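Local coordinates for peptide ABC transporter, peptide-binding protein (Thermus thermophilus, PDB 2D5W) that binds oligopeptides, here held as a complex with a pentapeptide, and probably delivers them to a membrane ABC transporter for uptake, at residues P158-G163 with A206-G211; L24-N29 with G115-N120; I36-F41 with Y572-W577. All blocks are in the same frame, centred on the assembly; numbering follows the deposited sequence.

Interaction 1 of 3, residues P158-G163 with A206-G211; sequences PKHIMG and AMVYSG
Apolar packing joins Pro-158, Ile-161 and Met-162, at the first turn of helix 159-173, to Met-207 and Val-208, in the loop that leads from helix 199-203 to strand 213-219. No hydrogen bond crosses between the two segments, and 258 Å² of surface is buried, both sides summed. Val-208 is central to the packing: its CG2, lying between the backbone N and the carbonyl carbon, is 3.7 Å from Pro-158 CB and equally close to Ile-161 CG1. The other branch, CG1, lies 3.9 Å from Ile-161 CD1, so both methyls lie against one flank of the isoleucine. His-160 meets the same valine tip to tip, its CE1 4.1 Å from Val-208 CG2. Ile-161 CG1 lies over one face of that imidazole, 3.6 Å above the plane, and Asp-95 takes a hydrogen bond from NE2, which further fixes the ring. Deeper in, Met-207 bends at chi2 and chi3 (-66° and -78°) and crosses the proline side chain at about a right angle, bringing its CE to 3.8 Å from Pro-158 CG. The two sulphurs, Met-162 SD and Met-207 SD, are 3.9 Å apart. On the outer side, Ile-161 CG2 rests 3.2 Å from Ala-206 O, a close van der Waals approach. Phe-106 of helix 101-112 backs Met-162, while Leu-202 of helix 199-203 backs Met-207. Pro-158 takes the N-cap position, and its O accepts from both Ile-161 N and Met-162 N; the arrangement is thus a helix N-terminus packed on the connection that leads into strand 213-219, an outermost strand of the five-stranded mixed sheet of this solute-binding fold.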
ATOM      1  N   PRO A 158       9.977  15.403  11.512  1.00  9.44           N
ATOM      2  CA  PRO A 158      10.457  16.265  12.602  1.00  9.22           C
ATOM      3  C   PRO A 158      11.955  16.275  12.865  1.00  8.79           C
ATOM      4  O   PRO A 158      12.477  15.453  13.621  1.00  9.99           O
ATOM      5  CB  PRO A 158       9.655  15.777  13.800  1.00  9.13           C
ATOM      6  CG  PRO A 158       9.526  14.305  13.526  1.00  9.96           C
ATOM      7  CD  PRO A 158       9.232  14.243  12.039  1.00 10.09           C
ATOM      8  N   LYS A 159      12.636  17.243  12.264  1.00  9.68           N
ATOM      9  CA  LYS A 159      14.075  17.368  12.405  1.00 10.87           C
ATOM     10  C   LYS A 159      14.544  17.578  13.840  1.00  9.67           C
ATOM     11  O   LYS A 159      15.539  16.986  14.253  1.00 10.36           O
ATOM     12  CB  LYS A 159      14.590  18.515  11.534  1.00 12.07           C
ATOM     13  CG  LYS A 159      16.095  18.716  11.608  1.00 15.09           C
ATOM     14  CD  LYS A 159      16.520  19.965  10.852  1.00 18.87           C
ATOM     15  CE  LYS A 159      18.000  20.251  11.042  1.00 21.23           C
ATOM     16  NZ  LYS A 159      18.411  21.483  10.314  1.00 22.63           N
ATOM     17  N   HIS A 160      13.841  18.414  14.603  1.00 10.16           N
ATOM     18  CA  HIS A 160      14.269  18.671  15.974  1.00 10.56           C
ATOM     19  C   HIS A 160      14.215  17.422  16.844  1.00 10.28           C
ATOM     20  O   HIS A 160      14.884  17.345  17.870  1.00 11.99           O
ATOM     21  CB  HIS A 160      13.455  19.813  16.614  1.00 11.29           C
ATOM     22  CG  HIS A 160      12.021  19.479  16.897  1.00 10.99           C
ATOM     23  ND1 HIS A 160      11.068  19.371  15.907  1.00 11.73           N
ATOM     24  CD2 HIS A 160      11.369  19.281  18.069  1.00 11.68           C
ATOM     25  CE1 HIS A 160       9.892  19.123  16.456  1.00 10.58           C
ATOM     26  NE2 HIS A 160      10.047  19.065  17.766  1.00 11.52           N
ATOM     27  N   ILE A 161      13.437  16.433  16.418  1.00  9.78           N
ATOM     28  CA  ILE A 161      13.305  15.183  17.161  1.00 10.75           C
ATOM     29  C   ILE A 161      14.252  14.096  16.660  1.00  9.58           C
ATOM     30  O   ILE A 161      14.954  13.461  17.448  1.00 10.17           O
ATOM     31  CB  ILE A 161      11.857  14.632  17.068  1.00 10.27           C
ATOM     32  CG1 ILE A 161      10.880  15.599  17.742  1.00 11.93           C
ATOM     33  CG2 ILE A 161      11.782  13.234  17.682  1.00 10.80           C
ATOM     34  CD1 ILE A 161      11.130  15.824  19.226  1.00 11.44           C
ATOM     35  N   MET A 162      14.279  13.895  15.347  1.00  9.90           N
ATOM     36  CA  MET A 162      15.089  12.839  14.748  1.00 10.01           C
ATOM     37  C   MET A 162      16.455  13.244  14.204  1.00 10.93           C
ATOM     38  O   MET A 162      17.304  12.387  13.970  1.00 10.11           O
ATOM     39  CB  MET A 162      14.288  12.177  13.622  1.00 10.14           C
ATOM     40  CG  MET A 162      12.904  11.692  14.040  1.00 10.01           C
ATOM     41  SD  MET A 162      11.933  11.063  12.653  1.00 11.07           S
ATOM     42  CE  MET A 162      12.565   9.390  12.533  1.00 14.09           C
ATOM     43  N   GLY A 163      16.649  14.544  14.003  1.00 10.55           N
ATOM     44  CA  GLY A 163      17.897  15.056  13.454  1.00 11.43           C
ATOM     45  C   GLY A 163      19.175  14.696  14.188  1.00 12.00           C
ATOM     46  O   GLY A 163      20.141  14.255  13.562  1.00 12.09           O
ATOM     47  N   ALA A 206       8.812   9.162  22.023  1.00 10.08           N
ATOM     48  CA  ALA A 206       9.865   9.270  21.015  1.00  9.90           C
ATOM     49  C   ALA A 206       9.534  10.162  19.824  1.00 10.14           C
ATOM     50  O   ALA A 206      10.435  10.731  19.210  1.00 10.36           O
ATOM     51  CB  ALA A 206      10.248   7.880  20.516  1.00 12.46           C
ATOM     52  N   MET A 207       8.255  10.284  19.484  1.00  9.48           N
ATOM     53  CA  MET A 207       7.863  11.097  18.338  1.00  9.19           C
ATOM     54  C   MET A 207       6.903  12.229  18.675  1.00  8.92           C
ATOM     55  O   MET A 207       6.342  12.290  19.773  1.00  9.34           O
ATOM     56  CB  MET A 207       7.210  10.210  17.269  1.00 10.10           C
ATOM     57  CG  MET A 207       8.184   9.392  16.433  1.00  9.44           C
ATOM     58  SD  MET A 207       9.245  10.432  15.391  1.00 10.85           S
ATOM     59  CE  MET A 207       8.101  10.853  14.053  1.00 11.90           C
ATOM     60  N   VAL A 208       6.752  13.141  17.714  1.00  8.73           N
ATOM     61  CA  VAL A 208       5.799  14.239  17.816  1.00  9.09           C
ATOM     62  C   VAL A 208       4.928  14.108  16.571  1.00  8.52           C
ATOM     63  O   VAL A 208       5.320  13.444  15.601  1.00  9.81           O
ATOM     64  CB  VAL A 208       6.463  15.629  17.901  1.00  9.40           C
ATOM     65  CG1 VAL A 208       7.222  15.746  19.223  1.00 10.41           C
ATOM     66  CG2 VAL A 208       7.370  15.865  16.714  1.00 11.53           C
ATOM     67  N   TYR A 209       3.769  14.756  16.595  1.00  9.14           N
ATOM     68  CA  TYR A 209       2.771  14.604  15.548  1.00  8.80           C
ATOM     69  C   TYR A 209       2.285  15.897  14.915  1.00  8.40           C
ATOM     70  O   TYR A 209       2.155  16.911  15.589  1.00  9.33           O
ATOM     71  CB  TYR A 209       1.616  13.820  16.174  1.00  8.87           C
ATOM     72  CG  TYR A 209       2.125  12.553  16.835  1.00  8.12           C
ATOM     73  CD1 TYR A 209       2.350  11.405  16.081  1.00  8.10           C
ATOM     74  CD2 TYR A 209       2.506  12.535  18.182  1.00  8.39           C
ATOM     75  CE1 TYR A 209       2.941  10.281  16.629  1.00  9.03           C
ATOM     76  CE2 TYR A 209       3.109  11.404  18.745  1.00  8.75           C
ATOM     77  CZ  TYR A 209       3.323  10.280  17.954  1.00  7.93           C
ATOM     78  OH  TYR A 209       3.932   9.156  18.464  1.00  9.11           O
ATOM     79  N   SER A 210       1.996  15.848  13.618  1.00  8.67           N
ATOM     80  CA  SER A 210       1.553  17.029  12.879  1.00  8.83           C
ATOM     81  C   SER A 210       0.091  16.992  12.453  1.00  8.63           C
ATOM     82  O   SER A 210      -0.414  17.966  11.896  1.00  9.91           O
ATOM     83  CB  SER A 210       2.402  17.185  11.626  1.00  9.11           C
ATOM     84  OG  SER A 210       2.232  16.043  10.802  1.00 10.03           O
ATOM     85  N   GLY A 211      -0.576  15.867  12.693  1.00  8.78           N
ATOM     86  CA  GLY A 211      -1.963  15.729  12.291  1.00  9.41           C
ATOM     87  C   GLY A 211      -2.974  16.219  13.306  1.00  9.37           C
ATOM     88  O   GLY A 211      -2.606  16.772  14.337  1.00  9.37           O
TER

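Interaction 2 of 3, residues L24-N29 with G115-N120; sequences LRVISN and GMPVLN
Leu-119 and Val-26 are the main bumps where two irregular loops of this solute-binding fold meet, beside the bound peptide; the second loop is folded by an inverse gamma turn centred on Pro-117. Leu-119 enters a hollow made by Arg-25 and Asn-29. Its CD1 does most of the touching: it lies 3.5 Å from Asn-29 CG, with OD1 and ND2 both slightly farther, so the methyl meets the middle of the carboxamide. The same CD1 is 3.6 Å from Arg-25 O, with Arg-25 CB slightly farther at 3.8 Å. Asn-29 CG stands anti to its backbone N (chi1 -172°), which carries the amide carbon to that methyl. In return, Val-26 fits against the proline turn, its CB 3.8 Å from Pro-117 CG and its CG1 pressed to 3.2 Å from Pro-117 O. Farther along, Leu-24 crosses Met-116 at about a right angle, CD1 against CG at 3.9 Å, and Val-110 of helix 101-112 touches both side chains. This relief buries 322 Å², summed over both sides, without a direct hydrogen bond between the segments.

Arg-25, Asn-29, Leu-119 and Asn-120 also pack on the bound peptide: Leu-119 on an apolar side chain, Arg-25 on a basic one and Asn-29 on the backbone. The contact therefore forms part of the wall of the peptide site. A water also bridges the two backbones: it donates to Leu-24 O and accepts from Leu-119 N, the latter bond measuring 2.8 Å from the water oxygen to Leu-119 N.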
ATOM      1  N   LEU A  24       9.659   6.859   5.804  1.00 10.08           N
ATOM      2  CA  LEU A  24       9.887   6.549   4.395  1.00  9.95           C
ATOM      3  C   LEU A  24       9.238   5.193   4.102  1.00 10.33           C
ATOM      4  O   LEU A  24       9.293   4.693   2.980  1.00 11.29           O
ATOM      5  CB  LEU A  24      11.381   6.509   4.065  1.00 10.46           C
ATOM      6  CG  LEU A  24      12.098   7.866   4.093  1.00 10.40           C
ATOM      7  CD1 LEU A  24      13.556   7.673   3.706  1.00 11.50           C
ATOM      8  CD2 LEU A  24      11.417   8.847   3.146  1.00 12.35           C
ATOM      9  N   ARG A  25       8.622   4.606   5.126  1.00  9.57           N
ATOM     10  CA  ARG A  25       7.915   3.331   5.007  1.00 10.80           C
ATOM     11  C   ARG A  25       8.793   2.182   4.535  1.00 10.41           C
ATOM     12  O   ARG A  25       8.314   1.262   3.862  1.00 10.93           O
ATOM     13  CB  ARG A  25       6.717   3.498   4.065  1.00 12.66           C
ATOM     14  CG  ARG A  25       5.793   4.631   4.492  1.00 15.74           C
ATOM     15  CD  ARG A  25       4.706   4.917   3.471  1.00 20.35           C
ATOM     16  NE  ARG A  25       3.831   5.995   3.923  1.00 25.61           N
ATOM     17  CZ  ARG A  25       2.797   6.464   3.231  1.00 28.59           C
ATOM     18  NH1 ARG A  25       2.501   5.954   2.043  1.00 30.71           N
ATOM     19  NH2 ARG A  25       2.054   7.443   3.731  1.00 30.60           N
ATOM     20  N   VAL A  26      10.067   2.214   4.913  1.00  9.57           N
ATOM     21  CA  VAL A  26      10.991   1.169   4.496  1.00 10.21           C
ATOM     22  C   VAL A  26      10.868  -0.106   5.326  1.00 10.10           C
ATOM     23  O   VAL A  26      11.183  -1.189   4.835  1.00 10.12           O
ATOM     24  CB  VAL A  26      12.458   1.660   4.521  1.00 11.18           C
ATOM     25  CG1 VAL A  26      12.589   2.935   3.696  1.00 12.53           C
ATOM     26  CG2 VAL A  26      12.918   1.889   5.946  1.00 12.55           C
ATOM     27  N   ILE A  27      10.414   0.012   6.575  1.00  9.46           N
ATOM     28  CA  ILE A  27      10.238  -1.165   7.425  1.00  9.65           C
ATOM     29  C   ILE A  27       8.848  -1.745   7.175  1.00  9.30           C
ATOM     30  O   ILE A  27       8.687  -2.958   7.037  1.00  9.45           O
ATOM     31  CB  ILE A  27      10.396  -0.822   8.918  1.00  9.87           C
ATOM     32  CG1 ILE A  27      11.817  -0.308   9.174  1.00 12.58           C
ATOM     33  CG2 ILE A  27      10.109  -2.055   9.772  1.00 10.46           C
ATOM     34  CD1 ILE A  27      12.121   0.010  10.618  1.00 15.17           C
ATOM     35  N   SER A  28       7.845  -0.874   7.129  1.00  9.30           N
ATOM     36  CA  SER A  28       6.481  -1.300   6.852  1.00 10.22           C
ATOM     37  C   SER A  28       5.760  -0.302   5.971  1.00  9.63           C
ATOM     38  O   SER A  28       5.778   0.906   6.229  1.00 10.34           O
ATOM     39  CB  SER A  28       5.662  -1.473   8.127  1.00  9.75           C
ATOM     40  OG  SER A  28       4.302  -1.688   7.777  1.00 11.61           O
ATOM     41  N   ASN A  29       5.120  -0.818   4.932  1.00 10.03           N
ATOM     42  CA  ASN A  29       4.344   0.007   4.031  1.00 10.49           C
ATOM     43  C   ASN A  29       2.899  -0.505   4.061  1.00  9.89           C
ATOM     44  O   ASN A  29       2.148  -0.351   3.103  1.00 12.23           O
ATOM     45  CB  ASN A  29       4.922  -0.054   2.617  1.00 13.53           C
ATOM     46  CG  ASN A  29       4.265   0.933   1.688  1.00 14.05           C
ATOM     47  OD1 ASN A  29       3.943   2.051   2.085  1.00 16.01           O
ATOM     48  ND2 ASN A  29       4.073   0.532   0.438  1.00 16.70           N
ATOM     49  N   GLY A 115      22.061   4.047  -0.274  1.00 13.61           N
ATOM     50  CA  GLY A 115      21.786   2.767   0.346  1.00 12.40           C
ATOM     51  C   GLY A 115      20.531   2.722   1.199  1.00 10.55           C
ATOM     52  O   GLY A 115      20.243   1.691   1.800  1.00 11.29           O
ATOM     53  N   MET A 116      19.798   3.830   1.282  1.00 10.36           N
ATOM     54  CA  MET A 116      18.554   3.861   2.050  1.00 10.38           C
ATOM     55  C   MET A 116      17.614   2.899   1.314  1.00  9.91           C
ATOM     56  O   MET A 116      17.448   3.005   0.100  1.00 10.43           O
ATOM     57  CB  MET A 116      17.979   5.281   2.046  1.00  9.70           C
ATOM     58  CG  MET A 116      16.708   5.480   2.869  1.00  9.90           C
ATOM     59  SD  MET A 116      16.899   5.173   4.639  1.00 10.18           S
ATOM     60  CE  MET A 116      18.176   6.364   5.066  1.00 11.85           C
ATOM     61  N   PRO A 117      16.995   1.943   2.033  1.00  9.83           N
ATOM     62  CA  PRO A 117      16.091   0.987   1.381  1.00  9.59           C
ATOM     63  C   PRO A 117      14.731   1.558   0.990  1.00  8.72           C
ATOM     64  O   PRO A 117      13.690   1.051   1.411  1.00  9.70           O
ATOM     65  CB  PRO A 117      15.983  -0.134   2.414  1.00  9.81           C
ATOM     66  CG  PRO A 117      16.043   0.614   3.707  1.00  9.89           C
ATOM     67  CD  PRO A 117      17.151   1.627   3.467  1.00 10.15           C
ATOM     68  N   VAL A 118      14.741   2.598   0.163  1.00  8.79           N
ATOM     69  CA  VAL A 118      13.505   3.237  -0.263  1.00  9.41           C
ATOM     70  C   VAL A 118      12.646   2.360  -1.172  1.00  9.22           C
ATOM     71  O   VAL A 118      13.150   1.527  -1.931  1.00  9.62           O
ATOM     72  CB  VAL A 118      13.791   4.584  -0.982  1.00  9.17           C
ATOM     73  CG1 VAL A 118      14.479   5.554  -0.018  1.00 10.01           C
ATOM     74  CG2 VAL A 118      14.660   4.353  -2.219  1.00 10.17           C
ATOM     75  N   LEU A 119      11.337   2.568  -1.083  1.00  9.79           N
ATOM     76  CA  LEU A 119      10.359   1.837  -1.882  1.00 10.18           C
ATOM     77  C   LEU A 119      10.386   2.261  -3.341  1.00 10.09           C
ATOM     78  O   LEU A 119      10.144   1.453  -4.233  1.00 10.21           O
ATOM     79  CB  LEU A 119       8.952   2.090  -1.342  1.00 11.70           C
ATOM     80  CG  LEU A 119       8.613   1.607   0.065  1.00 12.59           C
ATOM     81  CD1 LEU A 119       7.332   2.281   0.546  1.00 14.81           C
ATOM     82  CD2 LEU A 119       8.462   0.095   0.054  1.00 14.63           C
ATOM     83  N   ASN A 120      10.660   3.539  -3.577  1.00 11.05           N
ATOM     84  CA  ASN A 120      10.691   4.070  -4.934  1.00 12.84           C
ATOM     85  C   ASN A 120      11.984   4.813  -5.223  1.00 11.32           C
ATOM     86  O   ASN A 120      12.059   6.038  -5.103  1.00 11.65           O
ATOM     87  CB  ASN A 120       9.489   4.992  -5.179  1.00 17.64           C
ATOM     88  CG  ASN A 120       9.118   5.812  -3.960  1.00 22.85           C
ATOM     89  OD1 ASN A 120       8.667   5.270  -2.949  1.00 28.39           O
ATOM     90  ND2 ASN A 120       9.303   7.125  -4.047  1.00 27.60           N
TER
HETATM   91  O   HOH W   1      10.716   4.700   0.664  1.00 12.18           O
HETATM   92  O   HOH W   2      11.483  -0.692   1.538  1.00 14.47           O

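Interaction 3 of 3, residues I36-F41 with Y572-W577; sequences IEQYLF and YGYPGW
Gln-38, on helix 31-40, reaches into the loop at Tyr-574 to Trp-577, forming a helix-to-loop contact in the solute-binding fold. The polar link is one direct hydrogen bond, Gln-38 NE2 to Pro-575 O at 2.8 Å; it is bent, with an N-H...O angle of 145°, and the donor stands 25° out of the carbonyl plane. NE2 also donates to Glu-35 O in its own helix, so two carbonyls fix the amide's rotation. A water near Gly-576 O can donate to it, and reaches Gln-38 O only weakly.

Packing supplies the rest. The extended Gln-38 chain meets Tyr-574 tip to tip, with NE2 over one face of the ring and the amide plane 45° from the ring plane. Between these two side chains the closest atoms are Gln-38 OE1 and Tyr-574 CE2, 3.1 Å apart. Tyr-574 also packs on a basic side chain of the bound peptide, which makes Gln-38 a second-shell neighbour of that site. The backbone angles of Gly-576 by themselves call for glycine, and a CB there would clash with Tyr-39 CE1. Gly-576 O lies 3.3 Å from Gln-38 CB, and Gly-576 CA sits 3.7 Å from Tyr-39 OH.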
ATOM      1  N   ILE A  36      -3.830   4.858   9.533  1.00  7.47           N
ATOM      2  CA  ILE A  36      -3.744   5.371  10.889  1.00  8.89           C
ATOM      3  C   ILE A  36      -2.909   6.643  10.937  1.00  7.76           C
ATOM      4  O   ILE A  36      -3.253   7.602  11.631  1.00  9.50           O
ATOM      5  CB  ILE A  36      -3.127   4.317  11.833  1.00  8.22           C
ATOM      6  CG1 ILE A  36      -4.115   3.167  12.019  1.00  9.29           C
ATOM      7  CG2 ILE A  36      -2.768   4.942  13.180  1.00  9.45           C
ATOM      8  CD1 ILE A  36      -3.563   2.002  12.801  1.00 10.17           C
ATOM      9  N   GLU A  37      -1.820   6.664  10.180  1.00  8.30           N
ATOM     10  CA  GLU A  37      -0.959   7.832  10.197  1.00  9.06           C
ATOM     11  C   GLU A  37      -1.588   9.104   9.652  1.00  9.51           C
ATOM     12  O   GLU A  37      -1.077  10.191   9.901  1.00 10.11           O
ATOM     13  CB  GLU A  37       0.367   7.513   9.511  1.00 10.15           C
ATOM     14  CG  GLU A  37       1.219   6.608  10.392  1.00 11.36           C
ATOM     15  CD  GLU A  37       2.580   6.311   9.824  1.00 12.64           C
ATOM     16  OE1 GLU A  37       3.371   5.638  10.524  1.00 12.38           O
ATOM     17  OE2 GLU A  37       2.862   6.738   8.686  1.00 19.19           O
ATOM     18  N   GLN A  38      -2.696   8.994   8.922  1.00  9.27           N
ATOM     19  CA  GLN A  38      -3.357  10.204   8.437  1.00 10.02           C
ATOM     20  C   GLN A  38      -3.843  10.997   9.648  1.00  9.46           C
ATOM     21  O   GLN A  38      -3.856  12.230   9.633  1.00 12.07           O
ATOM     22  CB  GLN A  38      -4.569   9.874   7.580  1.00  9.64           C
ATOM     23  CG  GLN A  38      -4.284   9.186   6.278  1.00  9.53           C
ATOM     24  CD  GLN A  38      -5.577   8.857   5.583  1.00 10.34           C
ATOM     25  OE1 GLN A  38      -5.929   9.461   4.569  1.00 12.63           O
ATOM     26  NE2 GLN A  38      -6.318   7.917   6.150  1.00 11.34           N
ATOM     27  N   TYR A  39      -4.256  10.286  10.692  1.00  8.99           N
ATOM     28  CA  TYR A  39      -4.741  10.935  11.901  1.00  9.15           C
ATOM     29  C   TYR A  39      -3.615  11.631  12.659  1.00  8.74           C
ATOM     30  O   TYR A  39      -3.830  12.657  13.305  1.00 10.18           O
ATOM     31  CB  TYR A  39      -5.402   9.910  12.836  1.00  9.16           C
ATOM     32  CG  TYR A  39      -6.703   9.345  12.313  1.00  9.18           C
ATOM     33  CD1 TYR A  39      -6.718   8.342  11.343  1.00  9.77           C
ATOM     34  CD2 TYR A  39      -7.924   9.850  12.757  1.00  9.31           C
ATOM     35  CE1 TYR A  39      -7.924   7.861  10.823  1.00 10.00           C
ATOM     36  CE2 TYR A  39      -9.131   9.380  12.246  1.00  9.58           C
ATOM     37  CZ  TYR A  39      -9.125   8.389  11.280  1.00  9.44           C
ATOM     38  OH  TYR A  39     -10.325   7.950  10.766  1.00 10.24           O
ATOM     39  N   LEU A  40      -2.415  11.069  12.547  1.00  8.96           N
ATOM     40  CA  LEU A  40      -1.235  11.551  13.260  1.00  8.86           C
ATOM     41  C   LEU A  40      -0.314  12.512  12.517  1.00  9.22           C
ATOM     42  O   LEU A  40       0.418  13.283  13.147  1.00  9.45           O
ATOM     43  CB  LEU A  40      -0.406  10.346  13.709  1.00  8.92           C
ATOM     44  CG  LEU A  40      -1.085   9.340  14.638  1.00  9.54           C
ATOM     45  CD1 LEU A  40      -0.228   8.092  14.755  1.00 10.86           C
ATOM     46  CD2 LEU A  40      -1.315   9.973  16.004  1.00  9.81           C
ATOM     47  N   PHE A  41      -0.338  12.454  11.190  1.00  8.64           N
ATOM     48  CA  PHE A  41       0.524  13.292  10.364  1.00  9.44           C
ATOM     49  C   PHE A  41      -0.264  13.842   9.188  1.00 10.28           C
ATOM     50  O   PHE A  41      -0.854  13.086   8.419  1.00 12.96           O
ATOM     51  CB  PHE A  41       1.712  12.468   9.862  1.00  9.66           C
ATOM     52  CG  PHE A  41       2.622  11.996  10.961  1.00  8.60           C
ATOM     53  CD1 PHE A  41       3.594  12.844  11.487  1.00  9.80           C
ATOM     54  CD2 PHE A  41       2.471  10.730  11.512  1.00  9.55           C
ATOM     55  CE1 PHE A  41       4.400  12.440  12.553  1.00  9.46           C
ATOM     56  CE2 PHE A  41       3.271  10.318  12.579  1.00  9.36           C
ATOM     57  CZ  PHE A  41       4.237  11.176  13.100  1.00  8.81           C
ATOM     58  N   TYR A 572      -4.873   6.763  -1.454  1.00 11.62           N
ATOM     59  CA  TYR A 572      -5.074   5.320  -1.557  1.00 11.76           C
ATOM     60  C   TYR A 572      -6.501   4.819  -1.418  1.00 12.51           C
ATOM     61  O   TYR A 572      -6.740   3.611  -1.429  1.00 14.50           O
ATOM     62  CB  TYR A 572      -4.189   4.617  -0.533  1.00 12.06           C
ATOM     63  CG  TYR A 572      -2.717   4.768  -0.819  1.00 14.19           C
ATOM     64  CD1 TYR A 572      -2.098   4.005  -1.808  1.00 14.37           C
ATOM     65  CD2 TYR A 572      -1.938   5.674  -0.100  1.00 17.32           C
ATOM     66  CE1 TYR A 572      -0.737   4.139  -2.074  1.00 16.93           C
ATOM     67  CE2 TYR A 572      -0.578   5.815  -0.358  1.00 19.16           C
ATOM     68  CZ  TYR A 572       0.014   5.044  -1.345  1.00 18.51           C
ATOM     69  OH  TYR A 572       1.362   5.177  -1.596  1.00 21.75           O
ATOM     70  N   GLY A 573      -7.448   5.730  -1.260  1.00 12.31           N
ATOM     71  CA  GLY A 573      -8.828   5.309  -1.166  1.00 14.84           C
ATOM     72  C   GLY A 573      -9.241   4.744   0.170  1.00 16.61           C
ATOM     73  O   GLY A 573      -9.656   3.588   0.273  1.00 20.15           O
ATOM     74  N   TYR A 574      -9.100   5.550   1.207  1.00 14.87           N
ATOM     75  CA  TYR A 574      -9.523   5.134   2.527  1.00 14.90           C
ATOM     76  C   TYR A 574     -10.032   6.334   3.301  1.00 12.72           C
ATOM     77  O   TYR A 574      -9.893   7.479   2.862  1.00 11.69           O
ATOM     78  CB  TYR A 574      -8.397   4.399   3.277  1.00 15.06           C
ATOM     79  CG  TYR A 574      -7.007   4.998   3.218  1.00 15.04           C
ATOM     80  CD1 TYR A 574      -5.891   4.191   3.439  1.00 13.71           C
ATOM     81  CD2 TYR A 574      -6.799   6.356   2.978  1.00 15.24           C
ATOM     82  CE1 TYR A 574      -4.604   4.715   3.427  1.00 14.83           C
ATOM     83  CE2 TYR A 574      -5.510   6.891   2.964  1.00 15.70           C
ATOM     84  CZ  TYR A 574      -4.420   6.063   3.191  1.00 15.45           C
ATOM     85  OH  TYR A 574      -3.144   6.580   3.185  1.00 18.91           O
ATOM     86  N   PRO A 575     -10.687   6.086   4.438  1.00 11.08           N
ATOM     87  CA  PRO A 575     -11.218   7.168   5.263  1.00 11.28           C
ATOM     88  C   PRO A 575     -10.105   7.778   6.098  1.00 10.77           C
ATOM     89  O   PRO A 575      -8.998   7.242   6.145  1.00 11.93           O
ATOM     90  CB  PRO A 575     -12.254   6.456   6.121  1.00 13.05           C
ATOM     91  CG  PRO A 575     -11.627   5.120   6.334  1.00 16.13           C
ATOM     92  CD  PRO A 575     -11.085   4.769   4.970  1.00 12.36           C
ATOM     93  N   GLY A 576     -10.393   8.909   6.736  1.00 10.94           N
ATOM     94  CA  GLY A 576      -9.409   9.542   7.594  1.00 10.49           C
ATOM     95  C   GLY A 576      -8.528  10.614   6.982  1.00 10.68           C
ATOM     96  O   GLY A 576      -7.635  11.129   7.654  1.00 11.55           O
ATOM     97  N   TRP A 577      -8.777  10.955   5.721  1.00 10.17           N
ATOM     98  CA  TRP A 577      -8.000  11.973   5.016  1.00 10.98           C
ATOM     99  C   TRP A 577      -8.456  13.384   5.408  1.00 11.00           C
ATOM    100  O   TRP A 577      -7.841  14.380   5.023  1.00 11.54           O
ATOM    101  CB  TRP A 577      -8.163  11.777   3.506  1.00 10.94           C
ATOM    102  CG  TRP A 577      -9.601  11.701   3.109  1.00 10.26           C
ATOM    103  CD1 TRP A 577     -10.401  10.592   3.114  1.00 10.79           C
ATOM    104  CD2 TRP A 577     -10.449  12.803   2.774  1.00 10.54           C
ATOM    105  NE1 TRP A 577     -11.696  10.939   2.812  1.00 10.98           N
ATOM    106  CE2 TRP A 577     -11.753  12.292   2.599  1.00 10.56           C
ATOM    107  CE3 TRP A 577     -10.234  14.177   2.611  1.00 11.22           C
ATOM    108  CZ2 TRP A 577     -12.840  13.112   2.269  1.00 12.78           C
ATOM    109  CZ3 TRP A 577     -11.313  14.988   2.284  1.00 13.83           C
ATOM    110  CH2 TRP A 577     -12.598  14.451   2.117  1.00 13.03           C
TER
HETATM  111  O   HOH W   3      -6.712  13.605   8.304  1.00 16.15           O

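Overall arrangement
Interactions 1, 2 and 3 have centres 18 to 19 Å apart, pair by pair. Helix 31-40 and its flanks connect them: 24-29 leads into the helix, 36-41 lies on its C-terminal part, and interaction 3 touches interaction 1 through a probable hydrogen bond from Gly-211 N to Leu-40 O, 2.8 Å long. Interactions 2 and 3 meet more loosely, at Arg-25 and Tyr-572, while interactions 1 and 2 stay about 8 Å apart at their nearest atoms. Along the chain, interaction 2 closes before interaction 1 opens, interaction 1 is nested within interaction 3, and interactions 2 and 3 cross. Residues 572-577 thus return to the N-terminal part, where interactions 2 and 3 border the bound peptide.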